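Local coordinates for methyltransferase domain-containing protein (Serratia marcescens, PDB 7CLU) that catalyses an O-methylation step of prodigiosin synthesis as a SAM-dependent methyltransferase, recognising its substrate by induced fit, at the interface of chains A and B. Residues are numbered along the deposited sequence; one frame, centred on the assembly and turned at random. Chains: chain A/B, Methyltransferase domain-containing protein.

The interface of chains A and B. Residues chain A 64-66, 79-80, 83; chain B 2-4.
B:Leu3 reaches over the ring of A:Tyr66 and offers its backbone N-H to A:His80, pinning the N-terminal segment of one subunit onto the dimerisation domain of the other. The plant-type O-methyltransferase family, to which PigF belongs, pairs through this N-terminal domain, and the patch shows how a chain end ahead of the first helix, 5-12, can be docked by pairing an apolar anchor with a polar one. It is repeated with the chains exchanged across the two-fold axis.

The main apolar anchor is a methyl group on an aromatic face. Branch CD1 of B:Leu3 sits over the middle of the A:Tyr66 ring, 3.5 Å from the centroid, a CH-pi contact in which the two side chains cross at about a right angle. CG of B:Leu3 stands anti to the carbonyl carbon, beside the backbone N, and CD1 is anti to CA (chi2 167°), which carries the methyl out to the ring. A:Gly65 borders the same methyl, its carbonyl O 3.6 Å from CD1 of B:Leu3, while CB of A:Met64 abuts the tyrosine ring edge within chain A.

A:His80 supplies the polar anchor. Its NE2 accepts the N-H of B:Leu3, with N 3.1 Å away. The bond is fairly straight (154° at the hydrogen), with the donor close to the imidazole plane. The other nitrogen, ND1, donates to the carbonyl O of A:Tyr66 at 2.9 Å; this oxygen lies in the imidazole plane, though ND1 stands above the carbonyl plane. Bonded on both nitrogens, the imidazole has its rotation fixed, and the pattern would favour a neutral ring with its proton on ND1.

Farther along, the A:Phe83 ring turns a face, over its CE2/CZ rim, to the backbone carbonyl of B:Thr4, with CE2 3.5 Å from C. The opposite face carries the carbonyl O of A:His80 over its centre. On the other flank, CB of A:Ala79 meets CB of B:Pro2 at 4.0 Å.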
loop_
_atom_site.group_PDB
_atom_site.type_symbol
_atom_site.label_atom_id
_atom_site.label_comp_id
_atom_site.label_asym_id
_atom_site.label_seq_id
_atom_site.Cartn_x
_atom_site.Cartn_y
_atom_site.Cartn_z
ATOM N N MET A 64 8.217 -12.258 1.152
ATOM C CA MET A 64 8.132 -11.211 0.133
ATOM C C MET A 64 9.358 -11.152 -0.767
ATOM O O MET A 64 9.338 -10.417 -1.763
ATOM C CB MET A 64 7.925 -9.832 0.791
ATOM C CG MET A 64 6.537 -9.607 1.430
ATOM S SD MET A 64 6.521 -8.170 2.524
ATOM C CE MET A 64 6.941 -6.909 1.334
ATOM N N GLY A 65 10.421 -11.880 -0.440
ATOM C CA GLY A 65 11.617 -11.922 -1.253
ATOM C C GLY A 65 12.707 -10.946 -0.865
ATOM O O GLY A 65 13.751 -10.914 -1.541
ATOM N N TYR A 66 12.500 -10.148 0.192
ATOM C CA TYR A 66 13.484 -9.157 0.615
ATOM C C TYR A 66 14.617 -9.776 1.418
ATOM O O TYR A 66 15.727 -9.237 1.422
ATOM C CB TYR A 66 12.795 -8.033 1.400
ATOM C CG TYR A 66 11.985 -7.165 0.457
ATOM C CD1 TYR A 66 12.592 -6.142 -0.265
ATOM C CD2 TYR A 66 10.640 -7.429 0.220
ATOM C CE1 TYR A 66 11.871 -5.378 -1.170
ATOM C CE2 TYR A 66 9.912 -6.686 -0.681
ATOM C CZ TYR A 66 10.530 -5.656 -1.376
ATOM O OH TYR A 66 9.805 -4.902 -2.273
ATOM N N ALA A 79 22.219 -7.918 -3.568
ATOM C CA ALA A 79 21.653 -6.899 -4.437
ATOM C C ALA A 79 20.612 -6.027 -3.750
ATOM O O ALA A 79 20.144 -5.069 -4.371
ATOM C CB ALA A 79 21.044 -7.545 -5.682
ATOM N N HIS A 80 20.250 -6.308 -2.494
ATOM C CA HIS A 80 19.341 -5.455 -1.740
ATOM C C HIS A 80 20.065 -4.498 -0.808
ATOM O O HIS A 80 19.415 -3.628 -0.217
ATOM C CB HIS A 80 18.368 -6.303 -0.899
ATOM C CG HIS A 80 17.540 -7.249 -1.706
ATOM N ND1 HIS A 80 16.717 -8.188 -1.126
ATOM C CD2 HIS A 80 17.401 -7.401 -3.043
ATOM C CE1 HIS A 80 16.120 -8.892 -2.072
ATOM N NE2 HIS A 80 16.518 -8.436 -3.245
ATOM N N PHE A 83 19.870 -0.439 -1.088
ATOM C CA PHE A 83 18.678 0.311 -0.722
ATOM C C PHE A 83 18.037 -0.093 0.603
ATOM O O PHE A 83 17.146 0.626 1.067
ATOM C CB PHE A 83 17.633 0.249 -1.854
ATOM C CG PHE A 83 17.179 -1.140 -2.225
ATOM C CD1 PHE A 83 16.104 -1.744 -1.564
ATOM C CD2 PHE A 83 17.780 -1.816 -3.269
ATOM C CE1 PHE A 83 15.667 -3.015 -1.929
ATOM C CE2 PHE A 83 17.360 -3.078 -3.638
ATOM C CZ PHE A 83 16.287 -3.683 -2.963
ATOM N N PRO B 2 16.793 -11.315 -8.012
ATOM C CA PRO B 2 16.607 -10.489 -6.819
ATOM C C PRO B 2 15.595 -9.368 -7.072
ATOM O O PRO B 2 14.888 -9.406 -8.082
ATOM C CB PRO B 2 18.012 -9.927 -6.582
ATOM C CG PRO B 2 18.521 -9.705 -7.993
ATOM C CD PRO B 2 17.845 -10.761 -8.880
ATOM N N LEU B 3 15.533 -8.398 -6.163
ATOM C CA LEU B 3 14.672 -7.232 -6.270
ATOM C C LEU B 3 15.526 -5.979 -6.392
ATOM O O LEU B 3 16.666 -5.939 -5.929
ATOM C CB LEU B 3 13.747 -7.103 -5.044
ATOM C CG LEU B 3 12.825 -8.289 -4.747
ATOM C CD1 LEU B 3 12.217 -8.161 -3.361
ATOM C CD2 LEU B 3 11.739 -8.399 -5.807
ATOM N N THR B 4 14.948 -4.938 -6.980
ATOM C CA THR B 4 15.641 -3.666 -7.126
ATOM C C THR B 4 15.010 -2.609 -6.236
ATOM O O THR B 4 13.950 -2.812 -5.631
ATOM C CB THR B 4 15.620 -3.177 -8.581
ATOM O OG1 THR B 4 14.280 -2.814 -8.937
ATOM C CG2 THR B 4 16.101 -4.249 -9.504
#